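Local structure of TIR-like domain-containing protein (Prevotella corporis, 7EBD) at residues M62-K67 and Y98-I103; Q68-T73 and H85-E90. The protein is a bacterial STING-family protein that pairs into a dimer and holds C2E in a pocket reached by both subunits. All coordinates share one frame; numbering follows the deposited sequence.

Contact 1 of 2, residues M62-K67 and Y98-I103. With C2E (9,9'-[(2R,3R,3aS,5S,7aR,9R,10R,10aS,12S,14aR)-3,5,10,12-tetrahydroxy-5,12-dioxidooctahydro-2H,7H-difuro[3,2-d:3',2'-j][1,3,7,9,2,8]tetraoxadiphosphacyclododecine-2,9-diyl]bis(2-amino-1,9-dihydro-6H-purin-6-one)), chain E.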
HETATM    1  N   MSE A  62       5.499   8.373 -12.050  1.00 43.27           N
HETATM    2  CA  MSE A  62       6.266   9.617 -12.068  1.00 40.87           C
HETATM    3  C   MSE A  62       6.169  10.311 -13.423  1.00 37.16           C
HETATM    4  O   MSE A  62       5.968  11.528 -13.502  1.00 39.63           O
HETATM    5  CB  MSE A  62       7.732   9.355 -11.716  1.00 53.24           C
HETATM    6  CG  MSE A  62       7.993   9.201 -10.227  1.00 80.48           C
HETATM    7 SE   MSE A  62       9.872   8.903  -9.786  1.00102.00          SE
HETATM    8  CE  MSE A  62      10.058   7.075 -10.432  1.00 99.34           C
ATOM      9  N   LEU A  63       6.302   9.523 -14.492  1.00 43.17           N
ATOM     10  CA  LEU A  63       6.213  10.081 -15.837  1.00 41.40           C
ATOM     11  C   LEU A  63       4.828  10.658 -16.104  1.00 34.36           C
ATOM     12  O   LEU A  63       4.701  11.752 -16.665  1.00 38.36           O
ATOM     13  CB  LEU A  63       6.561   9.011 -16.871  1.00 42.97           C
ATOM     14  CG  LEU A  63       6.915   9.497 -18.276  1.00 35.78           C
ATOM     15  CD1 LEU A  63       8.126  10.420 -18.240  1.00 27.49           C
ATOM     16  CD2 LEU A  63       7.163   8.312 -19.197  1.00 33.39           C
ATOM     17  N   PHE A  64       3.777   9.939 -15.701  1.00 30.54           N
ATOM     18  CA  PHE A  64       2.420  10.436 -15.900  1.00 31.12           C
ATOM     19  C   PHE A  64       2.170  11.701 -15.091  1.00 37.86           C
ATOM     20  O   PHE A  64       1.522  12.637 -15.573  1.00 33.66           O
ATOM     21  CB  PHE A  64       1.407   9.352 -15.531  1.00 28.02           C
ATOM     22  CG  PHE A  64      -0.019   9.826 -15.523  1.00 33.51           C
ATOM     23  CD1 PHE A  64      -0.720   9.973 -16.709  1.00 41.85           C
ATOM     24  CD2 PHE A  64      -0.662  10.113 -14.331  1.00 31.52           C
ATOM     25  CE1 PHE A  64      -2.034  10.403 -16.705  1.00 35.37           C
ATOM     26  CE2 PHE A  64      -1.976  10.545 -14.322  1.00 34.71           C
ATOM     27  CZ  PHE A  64      -2.662  10.689 -15.510  1.00 29.55           C
ATOM     28  N   TYR A  65       2.676  11.749 -13.857  1.00 40.88           N
ATOM     29  CA  TYR A  65       2.483  12.934 -13.026  1.00 42.68           C
ATOM     30  C   TYR A  65       3.208  14.140 -13.606  1.00 45.77           C
ATOM     31  O   TYR A  65       2.679  15.259 -13.582  1.00 40.02           O
ATOM     32  CB  TYR A  65       2.954  12.669 -11.595  1.00 34.13           C
ATOM     33  CG  TYR A  65       2.225  11.548 -10.887  1.00 30.74           C
ATOM     34  CD1 TYR A  65       0.964  11.138 -11.303  1.00 23.75           C
ATOM     35  CD2 TYR A  65       2.794  10.906  -9.794  1.00 25.21           C
ATOM     36  CE1 TYR A  65       0.296  10.116 -10.656  1.00 24.83           C
ATOM     37  CE2 TYR A  65       2.134   9.884  -9.140  1.00 24.99           C
ATOM     38  CZ  TYR A  65       0.885   9.493  -9.575  1.00 29.97           C
ATOM     39  OH  TYR A  65       0.226   8.477  -8.924  1.00 21.47           O
ATOM     40  N   LYS A  66       4.419  13.939 -14.136  1.00 52.04           N
ATOM     41  CA  LYS A  66       5.149  15.072 -14.698  1.00 55.90           C
ATOM     42  C   LYS A  66       4.530  15.524 -16.017  1.00 55.46           C
ATOM     43  O   LYS A  66       4.486  16.724 -16.308  1.00 66.62           O
ATOM     44  CB  LYS A  66       6.626  14.708 -14.874  1.00 59.09           C
ATOM     45  CG  LYS A  66       7.533  15.862 -15.315  1.00 71.63           C
ATOM     46  CD  LYS A  66       7.644  15.997 -16.827  1.00 81.37           C
ATOM     47  CE  LYS A  66       8.563  14.941 -17.411  1.00 90.51           C
ATOM     48  NZ  LYS A  66       8.184  14.584 -18.806  1.00 93.49           N
ATOM     49  N   LYS A  67       4.031  14.581 -16.822  1.00 50.74           N
ATOM     50  CA  LYS A  67       3.417  14.944 -18.094  1.00 58.39           C
ATOM     51  C   LYS A  67       2.060  15.613 -17.920  1.00 64.03           C
ATOM     52  O   LYS A  67       1.572  16.246 -18.863  1.00 64.31           O
ATOM     53  CB  LYS A  67       3.276  13.715 -18.992  1.00 60.04           C
ATOM     54  CG  LYS A  67       4.596  13.153 -19.502  1.00 59.62           C
ATOM     55  CD  LYS A  67       4.360  12.035 -20.503  1.00 52.10           C
ATOM     56  CE  LYS A  67       5.653  11.590 -21.161  1.00 49.80           C
ATOM     57  NZ  LYS A  67       5.415  10.526 -22.176  1.00 60.55           N
ATOM     58  N   TYR A  98      -4.728  13.029  -8.745  1.00 16.98           N
ATOM     59  CA  TYR A  98      -4.494  11.860  -9.579  1.00 17.84           C
ATOM     60  C   TYR A  98      -3.679  10.827  -8.815  1.00 18.70           C
ATOM     61  O   TYR A  98      -2.860  11.169  -7.957  1.00 15.52           O
ATOM     62  CB  TYR A  98      -3.769  12.237 -10.883  1.00 20.45           C
ATOM     63  CG  TYR A  98      -4.595  13.072 -11.839  1.00 10.43           C
ATOM     64  CD1 TYR A  98      -4.744  14.439 -11.651  1.00 15.77           C
ATOM     65  CD2 TYR A  98      -5.217  12.490 -12.936  1.00 12.65           C
ATOM     66  CE1 TYR A  98      -5.499  15.202 -12.526  1.00 15.53           C
ATOM     67  CE2 TYR A  98      -5.971  13.244 -13.815  1.00 15.02           C
ATOM     68  CZ  TYR A  98      -6.109  14.599 -13.606  1.00 16.92           C
ATOM     69  OH  TYR A  98      -6.860  15.351 -14.481  1.00 20.55           O
ATOM     70  N   ASP A  99      -3.913   9.554  -9.128  1.00 15.39           N
ATOM     71  CA  ASP A  99      -3.094   8.504  -8.536  1.00 11.99           C
ATOM     72  C   ASP A  99      -3.031   7.297  -9.456  1.00 12.73           C
ATOM     73  O   ASP A  99      -4.054   6.863  -9.995  1.00 21.46           O
ATOM     74  CB  ASP A  99      -3.625   8.079  -7.164  1.00 23.66           C
ATOM     75  CG  ASP A  99      -2.683   7.122  -6.453  1.00 25.12           C
ATOM     76  OD1 ASP A  99      -1.611   7.574  -6.003  1.00 18.16           O
ATOM     77  OD2 ASP A  99      -3.007   5.920  -6.354  1.00 16.31           O
HETATM   78  N   MSE A 100      -1.824   6.770  -9.630  1.00 13.34           N
HETATM   79  CA  MSE A 100      -1.618   5.479 -10.270  1.00 20.14           C
HETATM   80  C   MSE A 100      -1.274   4.466  -9.183  1.00 16.81           C
HETATM   81  O   MSE A 100      -0.287   4.638  -8.466  1.00 25.39           O
HETATM   82  CB  MSE A 100      -0.508   5.557 -11.321  1.00 17.42           C
HETATM   83  CG  MSE A 100      -0.228   4.238 -12.022  1.00 27.78           C
HETATM   84 SE   MSE A 100       1.209   4.363 -13.338  1.00 40.68          SE
HETATM   85  CE  MSE A 100       0.406   5.661 -14.555  1.00 20.86           C
ATOM     86  N   PRO A 101      -2.096   3.421  -9.049  1.00 15.30           N
ATOM     87  CA  PRO A 101      -1.940   2.498  -7.915  1.00 11.69           C
ATOM     88  C   PRO A 101      -0.630   1.726  -7.945  1.00 10.31           C
ATOM     89  O   PRO A 101      -0.481   0.771  -8.716  1.00 24.99           O
ATOM     90  CB  PRO A 101      -3.148   1.559  -8.054  1.00 12.16           C
ATOM     91  CG  PRO A 101      -4.098   2.265  -8.982  1.00 14.98           C
ATOM     92  CD  PRO A 101      -3.232   3.054  -9.907  1.00 17.28           C
ATOM     93  N   THR A 102       0.325   2.129  -7.103  1.00 18.25           N
ATOM     94  CA  THR A 102       1.596   1.419  -7.022  1.00 22.32           C
ATOM     95  C   THR A 102       1.437   0.004  -6.478  1.00 22.60           C
ATOM     96  O   THR A 102       2.299  -0.848  -6.730  1.00 14.84           O
ATOM     97  CB  THR A 102       2.577   2.208  -6.153  1.00 17.25           C
ATOM     98  OG1 THR A 102       1.957   2.529  -4.903  1.00 21.98           O
ATOM     99  CG2 THR A 102       2.979   3.497  -6.846  1.00 18.20           C
ATOM    100  N   ILE A 103       0.345  -0.266  -5.754  1.00 12.90           N
ATOM    101  CA  ILE A 103       0.079  -1.598  -5.220  1.00 11.56           C
ATOM    102  C   ILE A 103       0.015  -2.648  -6.322  1.00 15.35           C
ATOM    103  O   ILE A 103       0.213  -3.837  -6.057  1.00 18.25           O
ATOM    104  CB  ILE A 103      -1.227  -1.580  -4.395  1.00 15.91           C
ATOM    105  CG1 ILE A 103      -1.355  -2.850  -3.551  1.00 12.05           C
ATOM    106  CG2 ILE A 103      -2.435  -1.399  -5.308  1.00 11.71           C
ATOM    107  CD1 ILE A 103      -2.611  -2.897  -2.706  1.00  9.25           C
TER
HETATM  108  P1  C2E E 402      -1.564  -0.016   2.338  1.00 14.68           P
HETATM  109  O2P C2E E 402      -1.456   0.889   3.541  1.00 19.33           O
HETATM  110  O1P C2E E 402      -2.817  -0.818   2.567  1.00 15.14           O
HETATM  111  O5' C2E E 402      -1.855   0.772   0.930  1.00 16.10           O
HETATM  112  C5' C2E E 402      -2.326   0.020  -0.145  1.00  4.91           C
HETATM  113  C4' C2E E 402      -2.113   0.828  -1.457  1.00  9.30           C
HETATM  114  O4' C2E E 402      -2.814   1.927  -1.416  1.00 10.59           O
HETATM  115  C3' C2E E 402      -0.643   1.283  -1.582  1.00  5.68           C
HETATM  116  O3' C2E E 402       0.067   0.345  -2.243  1.00 19.97           O
HETATM  117  C2' C2E E 402      -0.771   2.574  -2.410  1.00 10.14           C
HETATM  118  O2' C2E E 402      -0.890   2.252  -3.865  1.00  9.45           O
HETATM  119  C1' C2E E 402      -1.888   3.121  -2.004  1.00 10.34           C
HETATM  120  N9  C2E E 402      -1.626   4.100  -0.987  1.00 18.19           N
HETATM  121  C8  C2E E 402      -1.670   3.832   0.327  1.00 16.20           C
HETATM  122  N7  C2E E 402      -1.360   5.005   0.922  1.00 13.64           N
HETATM  123  C5  C2E E 402      -1.144   5.930  -0.023  1.00 21.38           C
HETATM  124  C6  C2E E 402      -0.767   7.415   0.051  1.00 24.14           C
HETATM  125  O6  C2E E 402      -0.614   7.943   1.098  1.00 17.95           O
HETATM  126  N1  C2E E 402      -0.598   8.168  -1.152  1.00 26.17           N
HETATM  127  C2  C2E E 402      -0.779   7.537  -2.432  1.00 23.41           C
HETATM  128  N2  C2E E 402      -0.608   8.299  -3.655  1.00 25.77           N
HETATM  129  N3  C2E E 402      -1.138   6.123  -2.503  1.00 17.62           N
HETATM  130  C4  C2E E 402      -1.314   5.351  -1.245  1.00  5.51           C
HETATM  131  P11 C2E E 402       1.710   0.514  -2.045  1.00 13.00           P
HETATM  132  O21 C2E E 402       2.317   1.790  -2.577  1.00 18.12           O
HETATM  133  O11 C2E E 402       2.333  -0.592  -2.864  1.00 11.82           O
HETATM  134  O5A C2E E 402       2.020   0.164  -0.463  1.00 19.35           O
HETATM  135  C5A C2E E 402       1.874  -1.207  -0.209  1.00 10.63           C
HETATM  136  C4A C2E E 402       2.020  -1.464   1.240  1.00 12.09           C
HETATM  137  O4A C2E E 402       3.221  -1.150   1.642  1.00 16.73           O
HETATM  138  C3A C2E E 402       0.972  -0.491   2.122  1.00 12.98           C
HETATM  139  O3A C2E E 402      -0.369  -1.157   2.235  1.00 16.94           O
HETATM  140  C2A C2E E 402       1.482  -0.381   3.227  1.00 17.59           C
HETATM  141  O2A C2E E 402       1.172  -1.574   4.091  1.00  6.43           O
HETATM  142  C1A C2E E 402       3.068  -0.354   2.916  1.00 11.68           C
HETATM  143  N91 C2E E 402       3.471   0.880   2.741  1.00 22.29           N
HETATM  144  C81 C2E E 402       3.642   1.594   1.613  1.00  8.66           C
HETATM  145  N71 C2E E 402       4.073   2.815   1.981  1.00 15.59           N
HETATM  146  C51 C2E E 402       4.163   2.836   3.307  1.00 18.04           C
HETATM  147  C61 C2E E 402       4.594   3.937   4.274  1.00 15.63           C
HETATM  148  O61 C2E E 402       4.923   4.993   3.857  1.00 19.94           O
HETATM  149  N11 C2E E 402       4.599   3.692   5.681  1.00 17.44           N
HETATM  150  C21 C2E E 402       4.196   2.405   6.186  1.00 14.72           C
HETATM  151  N21 C2E E 402       4.199   2.155   7.616  1.00 21.54           N
HETATM  152  N31 C2E E 402       3.785   1.357   5.259  1.00 16.03           N
HETATM  153  C41 C2E E 402       3.786   1.621   3.792  1.00  5.22           C
HETATM  154  O   HOH W   1       1.014   6.902  -6.548  1.00 39.05           O

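Contact 2 of 2, residues Q68-T73 and H85-E90. With C2E (9,9'-[(2R,3R,3aS,5S,7aR,9R,10R,10aS,12S,14aR)-3,5,10,12-tetrahydroxy-5,12-dioxidooctahydro-2H,7H-difuro[3,2-d:3',2'-j][1,3,7,9,2,8]tetraoxadiphosphacyclododecine-2,9-diyl]bis(2-amino-1,9-dihydro-6H-purin-6-one)), chain E; ACT (acetate ion), chain C.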
ATOM      1  N   GLN A  68       1.439  15.491 -16.749  1.00 56.90           N
ATOM      2  CA  GLN A  68       0.146  16.106 -16.489  1.00 41.43           C
ATOM      3  C   GLN A  68       0.257  17.444 -15.771  1.00 41.75           C
ATOM      4  O   GLN A  68      -0.766  18.100 -15.552  1.00 40.94           O
ATOM      5  CB  GLN A  68      -0.737  15.157 -15.672  1.00 46.52           C
ATOM      6  CG  GLN A  68      -1.198  13.918 -16.426  1.00 54.78           C
ATOM      7  CD  GLN A  68      -2.109  14.240 -17.593  1.00 51.78           C
ATOM      8  OE1 GLN A  68      -2.931  15.153 -17.522  1.00 59.67           O
ATOM      9  NE2 GLN A  68      -1.970  13.485 -18.678  1.00 47.11           N
ATOM     10  N   GLY A  69       1.465  17.863 -15.401  1.00 35.68           N
ATOM     11  CA  GLY A  69       1.655  19.121 -14.706  1.00 42.19           C
ATOM     12  C   GLY A  69       1.070  19.134 -13.308  1.00 43.50           C
ATOM     13  O   GLY A  69       0.407  20.098 -12.913  1.00 49.57           O
ATOM     14  N   LEU A  70       1.312  18.071 -12.552  1.00 34.45           N
ATOM     15  CA  LEU A  70       0.813  17.937 -11.192  1.00 31.74           C
ATOM     16  C   LEU A  70       1.889  18.336 -10.190  1.00 39.98           C
ATOM     17  O   LEU A  70       3.088  18.295 -10.476  1.00 43.91           O
ATOM     18  CB  LEU A  70       0.355  16.501 -10.921  1.00 20.92           C
ATOM     19  CG  LEU A  70      -0.665  15.916 -11.894  1.00 26.48           C
ATOM     20  CD1 LEU A  70      -0.930  14.457 -11.570  1.00 27.75           C
ATOM     21  CD2 LEU A  70      -1.950  16.716 -11.841  1.00 23.60           C
ATOM     22  N   ASN A  71       1.441  18.725  -9.002  1.00 32.10           N
ATOM     23  CA  ASN A  71       2.333  19.095  -7.917  1.00 38.83           C
ATOM     24  C   ASN A  71       2.006  18.261  -6.685  1.00 30.21           C
ATOM     25  O   ASN A  71       0.885  17.770  -6.514  1.00 24.47           O
ATOM     26  CB  ASN A  71       2.239  20.592  -7.591  1.00 48.67           C
ATOM     27  CG  ASN A  71       0.847  21.014  -7.183  1.00 59.87           C
ATOM     28  OD1 ASN A  71       0.033  21.410  -8.018  1.00 67.91           O
ATOM     29  ND2 ASN A  71       0.567  20.939  -5.888  1.00 55.05           N
ATOM     30  N   GLU A  72       3.011  18.112  -5.826  1.00 35.13           N
ATOM     31  CA  GLU A  72       2.904  17.251  -4.658  1.00 38.50           C
ATOM     32  C   GLU A  72       2.144  17.961  -3.547  1.00 43.45           C
ATOM     33  O   GLU A  72       2.482  19.090  -3.177  1.00 49.89           O
ATOM     34  CB  GLU A  72       4.300  16.863  -4.176  1.00 46.39           C
ATOM     35  CG  GLU A  72       5.073  16.031  -5.182  1.00 51.46           C
ATOM     36  CD  GLU A  72       4.620  14.594  -5.243  1.00 60.13           C
ATOM     37  OE1 GLU A  72       5.001  13.902  -6.209  1.00 57.63           O
ATOM     38  OE2 GLU A  72       3.872  14.158  -4.343  1.00 64.76           O
ATOM     39  N   THR A  73       1.118  17.299  -3.011  1.00 39.74           N
ATOM     40  CA  THR A  73       0.345  17.819  -1.891  1.00 29.44           C
ATOM     41  C   THR A  73       0.034  16.671  -0.940  1.00 35.33           C
ATOM     42  O   THR A  73       0.405  15.518  -1.183  1.00 39.48           O
ATOM     43  CB  THR A  73      -0.945  18.505  -2.364  1.00 43.80           C
ATOM     44  OG1 THR A  73      -1.601  17.680  -3.333  1.00 41.79           O
ATOM     45  CG2 THR A  73      -0.646  19.867  -2.975  1.00 48.94           C
ATOM     46  N   HIS A  85      -0.261  11.300   0.975  1.00 18.99           N
ATOM     47  CA  HIS A  85       0.454  12.081  -0.021  1.00 15.58           C
ATOM     48  C   HIS A  85      -0.117  11.815  -1.407  1.00 19.32           C
ATOM     49  O   HIS A  85      -0.405  10.669  -1.767  1.00 13.91           O
ATOM     50  CB  HIS A  85       1.947  11.765   0.015  1.00 25.54           C
ATOM     51  CG  HIS A  85       2.636  12.250   1.253  1.00 44.08           C
ATOM     52  ND1 HIS A  85       3.215  13.498   1.345  1.00 51.36           N
ATOM     53  CD2 HIS A  85       2.837  11.656   2.454  1.00 50.98           C
ATOM     54  CE1 HIS A  85       3.742  13.651   2.546  1.00 49.96           C
ATOM     55  NE2 HIS A  85       3.527  12.548   3.239  1.00 47.26           N
ATOM     56  N   ILE A  86      -0.287  12.885  -2.182  1.00 21.34           N
ATOM     57  CA  ILE A  86      -0.956  12.832  -3.473  1.00 28.48           C
ATOM     58  C   ILE A  86      -0.271  13.801  -4.428  1.00 13.98           C
ATOM     59  O   ILE A  86       0.551  14.631  -4.033  1.00 27.79           O
ATOM     60  CB  ILE A  86      -2.451  13.188  -3.362  1.00 30.09           C
ATOM     61  CG1 ILE A  86      -2.610  14.463  -2.530  1.00 36.20           C
ATOM     62  CG2 ILE A  86      -3.240  12.035  -2.762  1.00 26.88           C
ATOM     63  CD1 ILE A  86      -3.787  15.315  -2.917  1.00 35.55           C
ATOM     64  N   VAL A  87      -0.644  13.693  -5.698  1.00 18.20           N
ATOM     65  CA  VAL A  87      -0.311  14.681  -6.715  1.00 20.80           C
ATOM     66  C   VAL A  87      -1.615  15.266  -7.233  1.00 25.44           C
ATOM     67  O   VAL A  87      -2.600  14.542  -7.424  1.00 24.41           O
ATOM     68  CB  VAL A  87       0.521  14.075  -7.863  1.00 22.37           C
ATOM     69  CG1 VAL A  87       1.955  13.858  -7.414  1.00 29.46           C
ATOM     70  CG2 VAL A  87      -0.088  12.767  -8.323  1.00 21.70           C
ATOM     71  N   SER A  88      -1.631  16.579  -7.437  1.00 25.02           N
ATOM     72  CA  SER A  88      -2.877  17.247  -7.778  1.00 24.04           C
ATOM     73  C   SER A  88      -2.598  18.463  -8.647  1.00 30.93           C
ATOM     74  O   SER A  88      -1.449  18.837  -8.895  1.00 27.81           O
ATOM     75  CB  SER A  88      -3.651  17.660  -6.523  1.00 19.25           C
ATOM     76  OG  SER A  88      -2.912  18.596  -5.760  1.00 23.31           O
ATOM     77  N   LYS A  89      -3.685  19.071  -9.111  1.00 31.78           N
ATOM     78  CA  LYS A  89      -3.627  20.313  -9.862  1.00 19.50           C
ATOM     79  C   LYS A  89      -4.953  21.042  -9.690  1.00 18.23           C
ATOM     80  O   LYS A  89      -5.919  20.506  -9.135  1.00 30.70           O
ATOM     81  CB  LYS A  89      -3.324  20.069 -11.346  1.00 13.36           C
ATOM     82  CG  LYS A  89      -4.478  19.464 -12.125  1.00 20.32           C
ATOM     83  CD  LYS A  89      -4.077  19.137 -13.553  1.00 38.06           C
ATOM     84  CE  LYS A  89      -4.553  20.210 -14.519  1.00 54.87           C
ATOM     85  NZ  LYS A  89      -4.446  19.766 -15.937  1.00 56.11           N
ATOM     86  N   GLU A  90      -4.979  22.284 -10.161  1.00 30.88           N
ATOM     87  CA  GLU A  90      -6.153  23.139 -10.092  1.00 31.47           C
ATOM     88  C   GLU A  90      -6.764  23.257 -11.481  1.00 25.40           C
ATOM     89  O   GLU A  90      -6.051  23.519 -12.455  1.00 29.98           O
ATOM     90  CB  GLU A  90      -5.783  24.521  -9.550  1.00 35.80           C
ATOM     91  CG  GLU A  90      -6.774  25.618  -9.891  1.00 50.22           C
ATOM     92  CD  GLU A  90      -6.261  26.998  -9.530  1.00 57.05           C
ATOM     93  OE1 GLU A  90      -5.709  27.158  -8.422  1.00 56.89           O
ATOM     94  OE2 GLU A  90      -6.406  27.923 -10.357  1.00 71.73           O
TER
HETATM   95  P1  C2E E 402      -1.564  -0.016   2.338  1.00 14.68           P
HETATM   96  O2P C2E E 402      -1.456   0.889   3.541  1.00 19.33           O
HETATM   97  O1P C2E E 402      -2.817  -0.818   2.567  1.00 15.14           O
HETATM   98  O5' C2E E 402      -1.855   0.772   0.930  1.00 16.10           O
HETATM   99  C5' C2E E 402      -2.326   0.020  -0.145  1.00  4.91           C
HETATM  100  C4' C2E E 402      -2.113   0.828  -1.457  1.00  9.30           C
HETATM  101  O4' C2E E 402      -2.814   1.927  -1.416  1.00 10.59           O
HETATM  102  C3' C2E E 402      -0.643   1.283  -1.582  1.00  5.68           C
HETATM  103  O3' C2E E 402       0.067   0.345  -2.243  1.00 19.97           O
HETATM  104  C2' C2E E 402      -0.771   2.574  -2.410  1.00 10.14           C
HETATM  105  O2' C2E E 402      -0.890   2.252  -3.865  1.00  9.45           O
HETATM  106  C1' C2E E 402      -1.888   3.121  -2.004  1.00 10.34           C
HETATM  107  N9  C2E E 402      -1.626   4.100  -0.987  1.00 18.19           N
HETATM  108  C8  C2E E 402      -1.670   3.832   0.327  1.00 16.20           C
HETATM  109  N7  C2E E 402      -1.360   5.005   0.922  1.00 13.64           N
HETATM  110  C5  C2E E 402      -1.144   5.930  -0.023  1.00 21.38           C
HETATM  111  C6  C2E E 402      -0.767   7.415   0.051  1.00 24.14           C
HETATM  112  O6  C2E E 402      -0.614   7.943   1.098  1.00 17.95           O
HETATM  113  N1  C2E E 402      -0.598   8.168  -1.152  1.00 26.17           N
HETATM  114  C2  C2E E 402      -0.779   7.537  -2.432  1.00 23.41           C
HETATM  115  N2  C2E E 402      -0.608   8.299  -3.655  1.00 25.77           N
HETATM  116  N3  C2E E 402      -1.138   6.123  -2.503  1.00 17.62           N
HETATM  117  C4  C2E E 402      -1.314   5.351  -1.245  1.00  5.51           C
HETATM  118  P11 C2E E 402       1.710   0.514  -2.045  1.00 13.00           P
HETATM  119  O21 C2E E 402       2.317   1.790  -2.577  1.00 18.12           O
HETATM  120  O11 C2E E 402       2.333  -0.592  -2.864  1.00 11.82           O
HETATM  121  O5A C2E E 402       2.020   0.164  -0.463  1.00 19.35           O
HETATM  122  C5A C2E E 402       1.874  -1.207  -0.209  1.00 10.63           C
HETATM  123  C4A C2E E 402       2.020  -1.464   1.240  1.00 12.09           C
HETATM  124  O4A C2E E 402       3.221  -1.150   1.642  1.00 16.73           O
HETATM  125  C3A C2E E 402       0.972  -0.491   2.122  1.00 12.98           C
HETATM  126  O3A C2E E 402      -0.369  -1.157   2.235  1.00 16.94           O
HETATM  127  C2A C2E E 402       1.482  -0.381   3.227  1.00 17.59           C
HETATM  128  O2A C2E E 402       1.172  -1.574   4.091  1.00  6.43           O
HETATM  129  C1A C2E E 402       3.068  -0.354   2.916  1.00 11.68           C
HETATM  130  N91 C2E E 402       3.471   0.880   2.741  1.00 22.29           N
HETATM  131  C81 C2E E 402       3.642   1.594   1.613  1.00  8.66           C
HETATM  132  N71 C2E E 402       4.073   2.815   1.981  1.00 15.59           N
HETATM  133  C51 C2E E 402       4.163   2.836   3.307  1.00 18.04           C
HETATM  134  C61 C2E E 402       4.594   3.937   4.274  1.00 15.63           C
HETATM  135  O61 C2E E 402       4.923   4.993   3.857  1.00 19.94           O
HETATM  136  N11 C2E E 402       4.599   3.692   5.681  1.00 17.44           N
HETATM  137  C21 C2E E 402       4.196   2.405   6.186  1.00 14.72           C
HETATM  138  N21 C2E E 402       4.199   2.155   7.616  1.00 21.54           N
HETATM  139  N31 C2E E 402       3.785   1.357   5.259  1.00 16.03           N
HETATM  140  C41 C2E E 402       3.786   1.621   3.792  1.00  5.22           C
HETATM  141  C   ACT C 401      -2.187  22.238  -5.663  1.00 51.76           C
HETATM  142  O   ACT C 401      -2.410  21.223  -6.383  1.00 54.29           O
HETATM  143  OXT ACT C 401      -1.142  22.536  -5.019  1.00 56.31           O
HETATM  144  CH3 ACT C 401      -3.367  23.250  -5.569  1.00 44.00           C

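Contact 1 of 2, residues M62-K67 and Y98-I103
The phenol of Tyr-65 reaches from the helix to the chain just past the end of strand 94-99, where its OH accepts the backbone N-H of Met-100. The bond, OH to N of Met-100, is 2.8 Å and nearly straight at 168°, with the donor near the plane of the ring at its edge. A chi1 of -61°, CG lying opposite the carbonyl carbon, lets the ring run out from the helix to this amide. The same hydroxyl donates to a water 3.0 Å from OH, and that water gives its own hydrogens to OD1 of Asp-99 and to O of Met-100. OD1 of Asp-99 also takes a hydrogen bond from the guanine N2 of C2E at 2.7 Å, so Tyr-65 stands in the second shell of the pocket, tied to a ligand-binding carboxylate through water. OD2 of Asp-99 is held by the hydroxyl of Tyr-14.

The apolar part lies on Phe-64. Its CE2 meets CD2 of Tyr-98 at 4.0 Å, the tyrosine atom coming to the phenylalanine edge as the two side chains cross at about a right angle. The selenomethionine Met-100 bends at chi3 to bring its CE within 3.9 Å of Phe-64 CB.

Farther along, O2' of C2E donates to Thr-102 OG1 at 3.0 Å. In the fold, helix 57-67 packs against the end of strand 94-99, Met-100 also touching Ile-57 and Ala-61 of that helix, and the side chains of Asp-99 and Ile-103 touch helix 6-28, on Phe-18 and on Ile-10 and Ser-13.

Contact 2 of 2, residues Q68-T73 and H85-E90
Thr-73 and Ser-88 join hands through their hydroxyls, OG1 donating to OG at 2.9 Å, on the sheet face they share with Asn-71 and Ile-86. Four backbone bonds knit the antiparallel strands: Asn-71 and Ser-88 form one hydrogen-bonded pair, Thr-73 and Ile-86 the next, and Glu-72 with Val-87 the non-hydrogen-bonded pair between them.

The close packing is on the side of Leu-70. Its CD1 rests on CG2 of Val-87 at 3.8 Å, and CD2 lies against the aliphatic chain of Lys-89, 3.6 Å from CD. Tyr-65 and Tyr-98 close in on this leucine, which follows the Schellman turn at Gly-69.

The looser part is Asn-71 and Glu-72, exposed on opposite faces of the sheet. Glu-72 runs alongside Val-87, OE1 3.3 Å from CG1, and OE1 takes a hydrogen bond from ND2 of Asn-81 of the second subunit. On the Asn-71 face, O of an acetate ion, probably from the crystallisation liquor, accepts a hydrogen bond from Ser-88 OG at 2.7 Å.

At the far end His-85 O accepts a hydrogen bond from N1 of C2E at 2.6 Å and a weak one from N2; NE2 of His-85 is hydrogen-bonded to NE2 of His-85 of the second subunit. The guanine hangs on a main-chain carbonyl, independent of any side chain's rotation, and the same residue links ligand and dimer partner.

Contacts 1 and 2 have centres 10 Å apart and share the mixed sheet, in which strands 84-91 and 94-99 are neighbours. In chain order, helix 57-67 runs into strand 71-75, the hairpin returns along 84-91, and strand 94-99 leads to 98-103, so both halves of contact 2 fall between the halves of contact 1. They touch directly: Tyr-98 N lies 2.9 Å from Val-87 O, a probable hydrogen bond, and Tyr-65 CE1 packs 3.6 Å from Val-87 CG2. Both reach C2E, contact 1 mainly through the side chains of Asp-99 and Thr-102 and contact 2 through the main chain of His-85, so Asp-99 and His-85 hold the same guanine from neighbouring strands.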